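Local coordinates for malonyl CoA-acyl carrier protein transacylase (Staphylococcus aureus, PDB 3IM9) that transfers the malonyl group from malonyl-CoA to holo acyl carrier protein, supplying malonyl-ACP for bacterial fatty acid synthesis, at residues 13-18 with 278-283; 167-172 with 288-293; 138-143 with 173-178. All coordinates share one frame; numbering follows the deposited sequence.

Contact 1: residues 13-18 with 278-283; sequences AIIFPG and FIEIGP. With SO4 (sulfate ion), chain D.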
# COMPACT_ATOMS: atom_id res chain seq x y z
N ALA A 13 -7.23 11.93 -7.78
CA ALA A 13 -7.27 10.70 -6.95
C ALA A 13 -6.35 10.92 -5.74
O ALA A 13 -5.28 11.51 -5.89
CB ALA A 13 -6.75 9.44 -7.79
N ILE A 14 -6.85 10.52 -4.57
CA ILE A 14 -6.00 10.51 -3.39
C ILE A 14 -5.43 9.11 -3.22
O ILE A 14 -6.14 8.12 -3.41
CB ILE A 14 -6.79 10.96 -2.14
CG1 ILE A 14 -8.01 10.11 -1.86
CG2 ILE A 14 -7.11 12.52 -2.20
CD1 ILE A 14 -8.81 10.52 -0.57
N ILE A 15 -4.14 9.04 -2.89
CA ILE A 15 -3.48 7.73 -2.93
C ILE A 15 -2.65 7.58 -1.66
O ILE A 15 -2.17 8.60 -1.06
CB ILE A 15 -2.58 7.52 -4.18
CG1 ILE A 15 -1.39 8.49 -4.20
CG2 ILE A 15 -3.44 7.71 -5.46
CD1 ILE A 15 -0.51 8.43 -5.46
N PHE A 16 -2.48 6.33 -1.24
CA PHE A 16 -1.90 6.10 0.12
C PHE A 16 -0.76 5.08 0.02
O PHE A 16 -0.93 3.97 -0.49
CB PHE A 16 -3.02 5.57 1.01
CG PHE A 16 -4.15 6.56 1.18
CD1 PHE A 16 -5.35 6.34 0.50
CD2 PHE A 16 -4.00 7.67 2.00
CE1 PHE A 16 -6.39 7.31 0.59
CE2 PHE A 16 -5.05 8.59 2.18
CZ PHE A 16 -6.27 8.38 1.49
N PRO A 17 0.41 5.37 0.61
CA PRO A 17 1.55 4.44 0.60
C PRO A 17 1.37 3.33 1.62
O PRO A 17 0.55 3.39 2.54
CB PRO A 17 2.71 5.34 0.98
CG PRO A 17 2.09 6.35 1.94
CD PRO A 17 0.69 6.68 1.27
N GLY A 18 2.19 2.32 1.42
CA GLY A 18 2.26 1.12 2.28
C GLY A 18 3.64 0.91 2.88
O GLY A 18 4.49 1.85 2.94
N PHE A 278 -2.74 13.43 -8.83
CA PHE A 278 -2.71 12.44 -7.76
C PHE A 278 -2.17 13.16 -6.52
O PHE A 278 -1.09 13.76 -6.57
CB PHE A 278 -1.73 11.31 -8.15
CG PHE A 278 -2.23 10.44 -9.29
CD1 PHE A 278 -1.89 10.80 -10.64
CD2 PHE A 278 -2.98 9.34 -9.02
CE1 PHE A 278 -2.35 9.99 -11.70
CE2 PHE A 278 -3.44 8.48 -10.08
CZ PHE A 278 -3.11 8.85 -11.41
N ILE A 279 -2.82 12.94 -5.42
CA ILE A 279 -2.44 13.52 -4.12
C ILE A 279 -2.13 12.33 -3.23
O ILE A 279 -2.99 11.58 -2.79
CB ILE A 279 -3.57 14.28 -3.54
CG1 ILE A 279 -3.94 15.45 -4.52
CG2 ILE A 279 -3.14 14.93 -2.14
CD1 ILE A 279 -5.19 16.33 -3.96
N GLU A 280 -0.81 12.24 -2.92
CA GLU A 280 -0.30 11.20 -1.95
C GLU A 280 -0.40 11.72 -0.53
O GLU A 280 -0.05 12.88 -0.23
CB GLU A 280 1.10 10.87 -2.37
CG GLU A 280 1.67 9.65 -1.52
CD GLU A 280 3.02 9.22 -2.01
OE1 GLU A 280 3.67 9.87 -2.86
OE2 GLU A 280 3.41 8.12 -1.52
N ILE A 281 -0.93 10.90 0.37
CA ILE A 281 -1.20 11.36 1.75
C ILE A 281 -0.61 10.29 2.69
O ILE A 281 -1.10 9.13 2.76
CB ILE A 281 -2.74 11.50 1.99
CG1 ILE A 281 -3.24 12.54 0.97
CG2 ILE A 281 -3.02 11.88 3.48
CD1 ILE A 281 -4.84 12.62 1.03
N GLY A 282 0.46 10.69 3.43
CA GLY A 282 1.16 9.70 4.26
C GLY A 282 2.60 10.19 4.35
O GLY A 282 2.99 11.19 3.80
N PRO A 283 3.44 9.41 4.99
CA PRO A 283 4.81 9.71 5.10
C PRO A 283 5.51 9.37 3.78
O PRO A 283 5.10 8.44 3.05
CB PRO A 283 5.32 8.70 6.15
CG PRO A 283 4.45 7.48 6.10
CD PRO A 283 3.07 8.12 5.63
S SO4 D . 4.91 1.50 -0.93
O1 SO4 D . 3.69 2.32 -0.86
O2 SO4 D . 6.11 2.13 -0.10
O3 SO4 D . 4.45 0.24 -0.38
O4 SO4 D . 5.39 1.41 -2.45

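Contact 2: residues 167-172 with 288-293; sequences INCPGQ and SGLIKK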
# COMPACT_ATOMS: atom_id res chain seq x y z
N ILE A 167 4.10 -4.71 -8.73
CA ILE A 167 4.36 -4.21 -10.07
C ILE A 167 4.28 -2.67 -9.99
O ILE A 167 3.21 -2.12 -10.03
CB ILE A 167 3.29 -4.74 -11.06
CG1 ILE A 167 3.13 -6.29 -10.97
CG2 ILE A 167 3.71 -4.35 -12.45
CD1 ILE A 167 4.32 -7.11 -11.10
N ASN A 168 5.40 -2.07 -9.70
CA ASN A 168 5.45 -0.67 -9.20
C ASN A 168 5.58 0.39 -10.25
O ASN A 168 4.81 1.34 -10.23
CB ASN A 168 6.55 -0.54 -8.12
CG ASN A 168 6.18 -1.31 -6.84
OD1 ASN A 168 5.04 -1.71 -6.65
ND2 ASN A 168 7.16 -1.43 -5.94
N CYS A 169 6.59 0.30 -11.11
CA CYS A 169 6.75 1.26 -12.22
C CYS A 169 7.68 0.61 -13.21
O CYS A 169 8.27 -0.43 -12.93
CB CYS A 169 7.29 2.61 -11.73
SG CYS A 169 8.99 2.58 -11.09
N PRO A 170 7.79 1.13 -14.40
CA PRO A 170 8.80 0.59 -15.33
C PRO A 170 10.14 0.56 -14.68
O PRO A 170 10.62 1.60 -14.11
CB PRO A 170 8.79 1.65 -16.46
CG PRO A 170 7.38 2.12 -16.48
CD PRO A 170 7.06 2.31 -14.96
N GLY A 171 10.76 -0.65 -14.67
CA GLY A 171 12.09 -0.82 -14.05
C GLY A 171 12.07 -1.10 -12.56
O GLY A 171 13.09 -1.09 -11.96
N GLN A 172 10.86 -1.25 -11.96
CA GLN A 172 10.88 -1.62 -10.53
C GLN A 172 9.76 -2.65 -10.32
O GLN A 172 8.57 -2.33 -10.27
CB GLN A 172 10.65 -0.41 -9.65
CG GLN A 172 10.68 -0.84 -8.12
CD GLN A 172 10.38 0.32 -7.22
OE1 GLN A 172 11.05 1.42 -7.31
NE2 GLN A 172 9.49 0.13 -6.32
N SER A 288 4.39 8.94 -5.41
CA SER A 288 4.55 10.04 -6.36
C SER A 288 5.71 9.73 -7.25
O SER A 288 5.65 9.92 -8.49
CB SER A 288 4.74 11.39 -5.62
OG SER A 288 3.66 11.72 -4.75
N GLY A 289 6.78 9.12 -6.68
CA GLY A 289 7.94 8.74 -7.52
C GLY A 289 7.60 7.68 -8.53
O GLY A 289 8.12 7.70 -9.62
N LEU A 290 6.78 6.70 -8.13
CA LEU A 290 6.43 5.63 -9.03
C LEU A 290 5.55 6.24 -10.13
O LEU A 290 5.69 5.85 -11.28
CB LEU A 290 5.62 4.54 -8.31
CG LEU A 290 6.44 3.83 -7.18
CD1 LEU A 290 5.49 2.76 -6.57
CD2 LEU A 290 7.71 3.13 -7.72
N ILE A 291 4.58 7.08 -9.76
CA ILE A 291 3.69 7.63 -10.82
C ILE A 291 4.47 8.47 -11.82
O ILE A 291 4.17 8.39 -13.02
CB ILE A 291 2.53 8.35 -10.22
CG1 ILE A 291 1.66 7.33 -9.49
CG2 ILE A 291 1.68 9.05 -11.32
CD1 ILE A 291 0.52 7.93 -8.66
N LYS A 292 5.45 9.24 -11.34
CA LYS A 292 6.27 10.04 -12.24
C LYS A 292 6.94 9.17 -13.30
O LYS A 292 7.08 9.61 -14.45
CB LYS A 292 7.32 10.82 -11.41
CG LYS A 292 8.30 11.70 -12.26
CD LYS A 292 7.63 12.72 -13.15
CE LYS A 292 6.92 13.83 -12.30
NZ LYS A 292 6.19 14.77 -13.21
N LYS A 293 7.34 7.95 -12.97
CA LYS A 293 7.97 7.05 -13.93
C LYS A 293 6.97 6.41 -14.84
O LYS A 293 7.31 5.92 -15.89
CB LYS A 293 8.79 5.95 -13.19
CG LYS A 293 10.09 6.55 -12.56
CD LYS A 293 10.83 5.62 -11.50
CE LYS A 293 11.70 6.40 -10.42
NZ LYS A 293 11.79 5.76 -9.04

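Contact 3: residues 138-143 with 173-178; sequences AAVLGL and IVVSGH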
# COMPACT_ATOMS: atom_id res chain seq x y z
N ALA A 138 12.31 -9.54 -3.12
CA ALA A 138 13.44 -8.74 -3.58
C ALA A 138 12.96 -7.78 -4.65
O ALA A 138 12.13 -8.12 -5.48
CB ALA A 138 14.53 -9.67 -4.19
N ALA A 139 13.58 -6.60 -4.66
CA ALA A 139 13.24 -5.64 -5.74
C ALA A 139 14.18 -5.87 -6.93
O ALA A 139 15.39 -5.81 -6.79
CB ALA A 139 13.41 -4.21 -5.18
N VAL A 140 13.56 -6.09 -8.08
CA VAL A 140 14.37 -6.24 -9.33
C VAL A 140 14.28 -4.88 -10.05
O VAL A 140 13.15 -4.42 -10.39
CB VAL A 140 13.81 -7.36 -10.19
CG1 VAL A 140 14.65 -7.44 -11.48
CG2 VAL A 140 13.75 -8.69 -9.43
N LEU A 141 15.44 -4.25 -10.26
CA LEU A 141 15.42 -2.91 -10.83
C LEU A 141 15.98 -3.03 -12.23
O LEU A 141 16.98 -3.69 -12.45
CB LEU A 141 16.24 -1.94 -10.03
CG LEU A 141 15.81 -1.89 -8.54
CD1 LEU A 141 16.64 -0.88 -7.77
CD2 LEU A 141 14.28 -1.59 -8.29
N GLY A 142 15.41 -2.26 -13.15
CA GLY A 142 16.05 -2.07 -14.46
C GLY A 142 15.62 -3.05 -15.52
O GLY A 142 16.17 -3.03 -16.65
N LEU A 143 14.63 -3.90 -15.26
CA LEU A 143 14.20 -4.87 -16.25
C LEU A 143 12.76 -4.74 -16.59
O LEU A 143 11.96 -4.48 -15.72
CB LEU A 143 14.46 -6.33 -15.75
CG LEU A 143 15.88 -6.79 -15.74
CD1 LEU A 143 15.90 -8.23 -15.17
CD2 LEU A 143 16.47 -6.79 -17.19
N ILE A 173 10.16 -3.94 -10.18
CA ILE A 173 9.24 -5.07 -9.97
C ILE A 173 9.75 -5.81 -8.76
O ILE A 173 10.87 -6.29 -8.79
CB ILE A 173 9.19 -6.04 -11.21
CG1 ILE A 173 8.81 -5.28 -12.54
CG2 ILE A 173 8.20 -7.19 -10.91
CD1 ILE A 173 7.56 -4.49 -12.51
N VAL A 174 8.92 -5.88 -7.70
CA VAL A 174 9.33 -6.69 -6.56
C VAL A 174 8.80 -8.07 -6.79
O VAL A 174 7.66 -8.23 -7.16
CB VAL A 174 8.70 -6.08 -5.26
CG1 VAL A 174 9.21 -6.88 -4.02
CG2 VAL A 174 9.11 -4.62 -5.05
N VAL A 175 9.69 -9.06 -6.55
CA VAL A 175 9.31 -10.45 -6.69
C VAL A 175 9.26 -11.09 -5.27
O VAL A 175 9.81 -10.54 -4.30
CB VAL A 175 10.27 -11.25 -7.55
CG1 VAL A 175 10.26 -10.60 -9.01
CG2 VAL A 175 11.70 -11.23 -6.99
N SER A 176 8.54 -12.21 -5.16
CA SER A 176 8.32 -12.82 -3.86
C SER A 176 8.20 -14.32 -3.96
O SER A 176 7.72 -14.85 -4.96
CB SER A 176 6.99 -12.25 -3.32
OG SER A 176 6.72 -12.73 -2.06
N GLY A 177 8.62 -15.02 -2.91
CA GLY A 177 8.43 -16.49 -2.94
C GLY A 177 9.42 -17.17 -2.02
O GLY A 177 9.86 -16.60 -0.99
N HIS A 178 9.77 -18.43 -2.32
CA HIS A 178 10.72 -19.13 -1.42
C HIS A 178 12.05 -18.42 -1.33
O HIS A 178 12.60 -18.00 -2.36
CB HIS A 178 10.90 -20.55 -1.97
CG HIS A 178 9.70 -21.40 -1.70
ND1 HIS A 178 8.76 -21.66 -2.68
CD2 HIS A 178 9.24 -21.98 -0.55
CE1 HIS A 178 7.78 -22.38 -2.15
NE2 HIS A 178 8.05 -22.59 -0.87

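Contact 1: residues 13-18 with 278-283
Ile14 and Ile281 meet at the apolar centre of this pairing, where the CG2 methyl of Ile14 lies 3.9 Å from Ile281 CD1. Placing CG1 of Ile14 between its backbone N and carbonyl carbon (chi1 58°) leads the longer branch away and turns CG2 to the neighbouring strand. Phe16 lies alongside Ile281, pointing the same way, with its CE2 3.7 Å from Ile281 CB. Helices 67-84 and 99-106 cover this side, and branched and aromatic residues suit its dry packing. On the reverse side, Ile15 CG2 reaches the edge of the Phe278 ring at CD2 (3.9 Å), and small Ala13 fits obliquely beside the same ring.

Between these two layers the strands pair in parallel. Ile279 N donates to Ala13 O, Ile15 N to Ile279 O at 2.8 Å, and Ile281 N to Ile15 O. Each of these oxygens also receives a CA-H contact, as from Glu280 CA to Ile15 O.

Farther along, Ile281 O sits near the plane of the Phe16 ring, 3.3 Å from CD2, and also takes a hydrogen bond from Ser78 OG. Pro17 sets its CD 3.4 Å from Ile281 O. Gly282 has phi 151°, at which a side chain would run into Pro17 CG and the carbonyl O before it, so glycine suits the place. Glu280 is buried, but Ser288 OG and Leu287 N hold its carboxylate, which borders Pro17. At the polar edge, Gly18 N donates to O1 of a sulfate ion, probably from the crystallisation liquor, at 2.7 Å. Strands 11-16 and 275-281 are neighbours in the parallel sheet of the hydrolase-like subdomain; Pro17, just past a strand end, lies about 9 Å from Ser97, the probable nucleophile, side chain to side chain.

Contact 2: residues 167-172 with 288-293
Leu290 wedges its two methyls against the end of strand 162-169, and here the packing is close. Its CD2 touches Cys169 SG at 3.6 Å, while CD1 lies 3.8 Å from Asn168 CB, the two side chains crossing at a slant. A branched leucine suits the spot because its two methyls straddle Asn168 CB, and CD2 also reaches the Cys169 sulfur. The extended Gln172 side chain crosses that of Leu290 at about a right angle. Cys169, compact and polarisable, holds SG between its backbone N and carbonyl carbon (chi1 67°), which lets the sulfur reach both Leu290 and Lys293. Asn168 O is buried beneath Leu290, 3.8 Å from its CB, with no polar partner in the model.

Toward solvent the contact thins. Lys293 lays its aliphatic stem along the rim, CD 3.6 Å from Cys169 SG, a place where a long chain can give carbon to the contact and keep its ammonium outside. Exposed Pro170 only brushes the helix, with CD 3.7 Å from Lys293 O.

Residues 169-172 form a type II turn with Gly171 at its third position, where phi is positive (86°). Gln172 O takes Asn168 N and, more weakly, Cys169 N, two residues set against one: a classic beta bulge. This bulged hairpin end meeting a helix is a seam between the small ferredoxin-like and large hydrolase-like subdomains, with Asn168 about 8 Å from Ser97, the probable catalytic serine, side chain to side chain.

Contact 3: residues 138-143 with 173-178
Val140 and Ile173 form an antiparallel hydrogen-bonded pair in which every backbone donor and acceptor is used: Val140 N reaches Ile173 O at 2.8 Å, and Ile173 N returns to Val140 O at 3.0 Å. Ala138 and Val175 repeat the two-bond pattern. Val175 N gives to Ala138 O at 2.8 Å, and Ala138 N gives to Val175 O. Ala138 O is gripped again by the CA-H of Val174, at 3.3 Å from CA.

Between the two hydrogen-bonded pairs stands the non-hydrogen-bonded pair Ala139 and Val174, their CA atoms 4.1 Å apart. The polar backbone groups of these residues turn outward, Ala139 bonding Met198 and Val174 bonding Ala165, which ties in the next strand on each flank. Ser176 OG, a small hydroxyl able to bond within the interior, meets Phe206 O and more weakly Ser136 O. His178, at the N-cap position ahead of helix 179-188, has ND1 hydrogen-bonded to Ile161 N.

Beta-branched side chains suit the extended backbone. Val140 CG2 crosses to Val175 CG1 at 4.0 Å on the face that helices 145-155 and 179-188 cover, while small Ala138 lies against Ile182. Val174, on the other face, touches Leu200 and comes within about 8 Å of His207, the probable active-site histidine, side chain to side chain. Strands 135-141 and 172-176 are the central pair of the four antiparallel strands, ordered 4-1-3-2, of the ferredoxin-like beta-alpha-beta-beta-alpha-beta fold of the small acyltransferase subdomain.

Contact 1 lies in the parallel sheet of the large subdomain and contact 3 in the sheet of the small one, their centres about 23 Å apart and their nearest atoms about 11 Å. Contact 2 bridges them: helix 286-294 follows strand 275-281 and packs Ile291 on Ile15 and Phe278, while the 167-172 turn passes straight into strand 172-176 and Gly171 O bonds Gly142 N. Along the chain, contact 3 is nested within the loop closed by contact 1, and contact 2 crosses both. The small subdomain is thus an insertion whose return brings the two halves together around the active site, consistent with Ser97 and His207 lying nearby.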